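Local coordinates for apical membrane antigen AMA1 (Toxoplasma gondii ME49, PDB 4YIV), which takes part in host cell invasion as a microneme protein of the moving junction formed between the apical tip of the parasite and the host cell membrane, at residues Lys128-Leu133 with Ile346-Pro351; Asn220-Ile225 with Pro351-Pro356. One frame throughout, in Å; residues are numbered along the deposited sequence.

Contact 1: Lys128-Leu133 with Ile346-Pro351; sequences KASTDL and IIPSNP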
loop_
_atom_site.group_PDB
_atom_site.type_symbol
_atom_site.label_atom_id
_atom_site.label_comp_id
_atom_site.label_asym_id
_atom_site.label_seq_id
_atom_site.Cartn_x
_atom_site.Cartn_y
_atom_site.Cartn_z
ATOM N N LYS A 128 14.325 -9.850 -14.158
ATOM C CA LYS A 128 14.542 -11.091 -13.450
ATOM C C LYS A 128 13.378 -11.461 -12.519
ATOM O O LYS A 128 13.263 -12.599 -12.057
ATOM C CB LYS A 128 15.860 -10.971 -12.662
ATOM C CG LYS A 128 17.100 -10.748 -13.573
ATOM C CD LYS A 128 17.407 -11.983 -14.425
ATOM C CE LYS A 128 18.385 -11.714 -15.573
ATOM N NZ LYS A 128 19.784 -11.602 -15.138
ATOM N N ALA A 129 12.493 -10.511 -12.246
ATOM C CA ALA A 129 11.396 -10.754 -11.311
ATOM C C ALA A 129 10.541 -11.932 -11.746
ATOM O O ALA A 129 10.334 -12.155 -12.935
ATOM C CB ALA A 129 10.501 -9.511 -11.181
ATOM N N SER A 130 10.026 -12.650 -10.766
ATOM C CA SER A 130 9.211 -13.840 -11.009
ATOM C C SER A 130 7.694 -13.635 -11.042
ATOM O O SER A 130 6.958 -14.608 -11.217
ATOM C CB SER A 130 9.541 -14.861 -9.927
ATOM O OG SER A 130 8.818 -14.565 -8.749
ATOM N N THR A 131 7.210 -12.402 -10.829
ATOM C CA THR A 131 5.762 -12.106 -10.854
ATOM C C THR A 131 5.525 -10.894 -11.726
ATOM O O THR A 131 6.436 -10.088 -11.943
ATOM C CB THR A 131 5.131 -11.842 -9.455
ATOM O OG1 THR A 131 5.603 -10.573 -8.931
ATOM C CG2 THR A 131 5.427 -12.966 -8.495
ATOM N N ASP A 132 4.307 -10.756 -12.244
ATOM C CA ASP A 132 4.055 -9.661 -13.170
ATOM C C ASP A 132 4.167 -8.362 -12.385
ATOM O O ASP A 132 4.745 -7.394 -12.880
ATOM C CB ASP A 132 2.678 -9.779 -13.844
ATOM C CG ASP A 132 2.683 -10.790 -15.021
ATOM O OD1 ASP A 132 3.775 -11.213 -15.455
ATOM O OD2 ASP A 132 1.597 -11.174 -15.506
ATOM N N LEU A 133 3.627 -8.338 -11.163
ATOM C CA LEU A 133 3.725 -7.112 -10.359
ATOM C C LEU A 133 5.198 -6.756 -10.119
ATOM O O LEU A 133 5.630 -5.593 -10.237
ATOM C CB LEU A 133 2.990 -7.272 -9.038
ATOM C CG LEU A 133 3.108 -6.048 -8.084
ATOM C CD1 LEU A 133 2.659 -4.748 -8.742
ATOM C CD2 LEU A 133 2.269 -6.266 -6.811
ATOM N N ILE A 346 0.766 -12.225 -8.634
ATOM C CA ILE A 346 1.871 -12.285 -7.662
ATOM C C ILE A 346 2.243 -13.732 -7.282
ATOM O O ILE A 346 2.869 -13.963 -6.268
ATOM C CB ILE A 346 1.552 -11.483 -6.357
ATOM C CG1 ILE A 346 0.424 -12.124 -5.551
ATOM C CG2 ILE A 346 1.230 -10.027 -6.698
ATOM C CD1 ILE A 346 0.400 -11.642 -4.101
ATOM N N ILE A 347 1.853 -14.711 -8.088
ATOM C CA ILE A 347 2.342 -16.091 -7.876
ATOM C C ILE A 347 3.592 -16.314 -8.713
ATOM O O ILE A 347 3.581 -16.084 -9.928
ATOM C CB ILE A 347 1.256 -17.126 -8.222
ATOM C CG1 ILE A 347 0.100 -16.944 -7.244
ATOM C CG2 ILE A 347 1.822 -18.559 -8.078
ATOM C CD1 ILE A 347 -1.125 -17.699 -7.600
ATOM N N PRO A 348 4.719 -16.707 -8.068
ATOM C CA PRO A 348 5.945 -16.747 -8.866
ATOM C C PRO A 348 5.893 -17.796 -9.996
ATOM O O PRO A 348 5.296 -18.846 -9.808
ATOM C CB PRO A 348 7.015 -17.120 -7.832
ATOM C CG PRO A 348 6.475 -16.674 -6.563
ATOM C CD PRO A 348 5.011 -16.882 -6.636
ATOM N N SER A 349 6.514 -17.493 -11.125
ATOM C CA SER A 349 6.628 -18.410 -12.258
ATOM C C SER A 349 7.836 -19.355 -12.185
ATOM O O SER A 349 8.242 -19.946 -13.180
ATOM C CB SER A 349 6.732 -17.602 -13.528
ATOM O OG SER A 349 7.849 -16.757 -13.476
ATOM N N ASN A 350 8.451 -19.449 -11.023
ATOM C CA ASN A 350 9.440 -20.491 -10.827
ATOM C C ASN A 350 9.248 -21.056 -9.444
ATOM O O ASN A 350 8.616 -20.424 -8.596
ATOM C CB ASN A 350 10.842 -19.929 -11.034
ATOM C CG ASN A 350 11.247 -18.970 -9.934
ATOM O OD1 ASN A 350 11.433 -19.373 -8.779
ATOM N ND2 ASN A 350 11.368 -17.693 -10.274
ATOM N N PRO A 351 9.761 -22.271 -9.201
ATOM C CA PRO A 351 9.481 -22.875 -7.904
ATOM C C PRO A 351 10.481 -22.446 -6.787
ATOM O O PRO A 351 10.388 -22.968 -5.696
ATOM C CB PRO A 351 9.592 -24.369 -8.201
ATOM C CG PRO A 351 10.663 -24.405 -9.291
ATOM C CD PRO A 351 10.368 -23.220 -10.158
#

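Contact 2: Asn220-Ile225 with Pro351-Pro356; sequences NPDAFI and PSVTPP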
loop_
_atom_site.group_PDB
_atom_site.type_symbol
_atom_site.label_atom_id
_atom_site.label_comp_id
_atom_site.label_asym_id
_atom_site.label_seq_id
_atom_site.Cartn_x
_atom_site.Cartn_y
_atom_site.Cartn_z
ATOM N N ASN A 220 14.671 -5.384 -5.144
ATOM C CA ASN A 220 14.706 -6.815 -4.903
ATOM C C ASN A 220 13.275 -7.202 -5.190
ATOM O O ASN A 220 12.517 -7.344 -4.319
ATOM C CB ASN A 220 15.101 -7.135 -3.483
ATOM C CG ASN A 220 16.548 -6.842 -3.206
ATOM O OD1 ASN A 220 17.425 -7.364 -3.840
ATOM N ND2 ASN A 220 16.780 -5.986 -2.263
ATOM N N PRO A 221 12.936 -7.331 -6.455
ATOM C CA PRO A 221 11.532 -7.549 -6.868
ATOM C C PRO A 221 10.692 -8.655 -6.308
ATOM O O PRO A 221 9.470 -8.529 -6.355
ATOM C CB PRO A 221 11.578 -7.521 -8.392
ATOM C CG PRO A 221 12.930 -8.020 -8.683
ATOM C CD PRO A 221 13.819 -7.411 -7.625
ATOM N N ASP A 222 11.313 -9.675 -5.818
ATOM C CA ASP A 222 10.539 -10.772 -5.315
ATOM C C ASP A 222 10.348 -10.622 -3.800
ATOM O O ASP A 222 9.677 -11.380 -3.206
ATOM C CB ASP A 222 11.219 -12.125 -5.609
ATOM C CG ASP A 222 11.240 -12.490 -7.090
ATOM O OD1 ASP A 222 10.293 -12.213 -7.788
ATOM O OD2 ASP A 222 12.214 -13.050 -7.547
ATOM N N ALA A 223 10.942 -9.614 -3.191
ATOM C CA ALA A 223 10.868 -9.518 -1.740
ATOM C C ALA A 223 9.464 -9.272 -1.191
ATOM O O ALA A 223 9.099 -9.813 -0.125
ATOM C CB ALA A 223 11.808 -8.420 -1.232
ATOM N N PHE A 224 8.662 -8.478 -1.908
ATOM C CA PHE A 224 7.337 -8.081 -1.406
ATOM C C PHE A 224 6.443 -9.272 -1.195
ATOM O O PHE A 224 5.479 -9.211 -0.429
ATOM C CB PHE A 224 6.669 -7.065 -2.393
ATOM C CG PHE A 224 6.079 -7.707 -3.637
ATOM C CD1 PHE A 224 4.776 -8.179 -3.622
ATOM C CD2 PHE A 224 6.822 -7.828 -4.819
ATOM C CE1 PHE A 224 4.229 -8.797 -4.742
ATOM C CE2 PHE A 224 6.279 -8.444 -5.942
ATOM C CZ PHE A 224 4.982 -8.940 -5.894
ATOM N N ILE A 225 6.718 -10.362 -1.918
ATOM C CA ILE A 225 5.859 -11.543 -1.868
ATOM C C ILE A 225 5.755 -12.096 -0.441
ATOM O O ILE A 225 4.690 -12.525 0.013
ATOM C CB ILE A 225 6.402 -12.635 -2.851
ATOM C CG1 ILE A 225 6.342 -12.145 -4.295
ATOM C CG2 ILE A 225 5.594 -13.923 -2.758
ATOM C CD1 ILE A 225 7.191 -12.997 -5.248
ATOM N N PRO A 351 9.761 -22.271 -9.201
ATOM C CA PRO A 351 9.481 -22.875 -7.904
ATOM C C PRO A 351 10.481 -22.446 -6.787
ATOM O O PRO A 351 10.388 -22.968 -5.696
ATOM C CB PRO A 351 9.592 -24.369 -8.201
ATOM C CG PRO A 351 10.663 -24.405 -9.291
ATOM C CD PRO A 351 10.368 -23.220 -10.158
ATOM N N SER A 352 11.446 -21.579 -7.070
ATOM C CA SER A 352 12.399 -21.199 -6.011
ATOM C C SER A 352 11.838 -20.163 -5.030
ATOM O O SER A 352 12.172 -20.158 -3.844
ATOM C CB SER A 352 13.683 -20.643 -6.583
ATOM O OG SER A 352 13.508 -19.294 -6.980
ATOM N N VAL A 353 10.995 -19.272 -5.523
ATOM C CA VAL A 353 10.529 -18.188 -4.694
ATOM C C VAL A 353 9.343 -18.666 -3.915
ATOM O O VAL A 353 8.340 -19.115 -4.486
ATOM C CB VAL A 353 10.216 -16.956 -5.542
ATOM C CG1 VAL A 353 9.663 -15.877 -4.687
ATOM C CG2 VAL A 353 11.498 -16.493 -6.228
ATOM N N THR A 354 9.435 -18.542 -2.591
ATOM C CA THR A 354 8.333 -18.953 -1.732
ATOM C C THR A 354 7.058 -18.169 -2.089
ATOM O O THR A 354 7.052 -16.946 -2.038
ATOM C CB THR A 354 8.646 -18.728 -0.266
ATOM O OG1 THR A 354 9.940 -19.273 -0.003
ATOM C CG2 THR A 354 7.548 -19.383 0.649
ATOM N N PRO A 355 5.990 -18.876 -2.464
ATOM C CA PRO A 355 4.744 -18.169 -2.802
ATOM C C PRO A 355 4.037 -17.529 -1.599
ATOM O O PRO A 355 4.304 -17.873 -0.446
ATOM C CB PRO A 355 3.860 -19.270 -3.435
ATOM C CG PRO A 355 4.439 -20.576 -2.992
ATOM C CD PRO A 355 5.904 -20.343 -2.646
ATOM N N PRO A 356 3.118 -16.591 -1.871
ATOM C CA PRO A 356 2.534 -15.690 -0.862
ATOM C C PRO A 356 1.495 -16.274 0.119
ATOM O O PRO A 356 1.162 -15.608 1.110
ATOM C CB PRO A 356 1.862 -14.603 -1.735
ATOM C CG PRO A 356 1.600 -15.256 -3.029
ATOM C CD PRO A 356 2.759 -16.189 -3.247
#

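Contact 1: Lys128-Leu133 with Ile346-Pro351
Ser130 and Thr131 each hold their hydroxyl between the backbone N and the carbonyl carbon (chi1 82° and 70°), and in Thr131 this sets CG2 beside its own N, facing Ile346-Pro348. That methyl lies against the peptide backbone, 3.5 Å from Ile346 C, and reaches the peptide bond from Ile347 C to Pro348 N. Ser130 packs against Pro348: its OG is 3.3 Å from Pro348 CB, while its CB is met by Asn350 ND2 at 3.4 Å; Asn350 OD1 accepts a hydrogen bond from Ser352 OG.

The polar grip is on one carbonyl. Ser130 O accepts Ser349 N at 2.9 Å, a fairly straight bond (156° at the hydrogen) arriving in the carbonyl plane, and also the hydroxyl Ser349 OG at 3.2 Å, which sits above that plane. Pro348 CA adds a CA-H...O contact to the same oxygen, so three groups of the 346-351 loop converge on it. At the other end Leu133 and Ile346 lie side by side, pointing the same way, with CD2 of Leu133 3.9 Å from CG2 of Ile346.

The two segments run nearly antiparallel here. Thr131 is the N-cap of helix 132-141, its OG1 bonded to Gly134 N, and the hydroxyl of Ser130 is held by Asp222. The loop runs beside the N-terminal end of helix 132-141; helix 224-227 packs on Thr131, Leu133 and Ile346 through Phe224, strand 61-62 touches Leu133 and Ile346 through Trp62, and strand 159-162 lies against Leu133 through Phe159 and Tyr161.

Contact 2: Asn220-Ile225 with Pro351-Pro356
Asp222, in the type I turn Asn220-Ala223 closed by Ala223 N bonding to Asn220 O, and Ile225, in helix 224-227 just after it, face the irregular segment Val353-Pro356, and the backbones close from 7.4 Å between the CA atoms of Asp222 and Val353 to 5.4 Å between those of Ile225 and Pro356.

Val353 is the meeting point at the wider end. Its CG1, anti to the backbone N (chi1 177°), touches the tip of Ile225, CD1 at 3.8 Å, while its other methyl, CG2, lies 3.8 Å from OD2 of Asp222. Both side chains cross that of Val353 at about a right angle. The other carboxylate oxygen of Asp222, OD1, is taken up by Ser130, which helps to fix the carboxylate beside the valine, and Val353 N is bonded to Asn350 OD1.

At the narrower end the branch methyl of Ile225 does the work: CG2 sits 3.4 Å from Thr354 O and 3.7 Å from CD of Pro356, the ring lying obliquely to the isoleucine. CB of Pro356 also approaches Ile225 O, and Pro356 O is bonded by Arg26.

The contact is mainly apolar packing, in which the proline-rich connection between strands 329-333 and 372-373 lies over the turn and short helix 224-227 of the PAN-clan AMA1 region.

Overall arrangement
Contacts 1 and 2 have centres 7 Å apart, on the same side of the chain's centre, and the connection after strand 329-333 serves both. Along the chain the order is 128-133, 220-225, 346-351, 351-356, so the segments alternate and Pro351 belongs to both contacts. The two earlier segments also touch each other directly: Ala129 CB packs on Pro221 CB, and Thr131 CG2 on Ile225 CD1. One continuous loop therefore passes first over the start of helix 132-141 and then against helix 224-227, tying two helices distant in sequence into a single part of the AMA1 ectodomain.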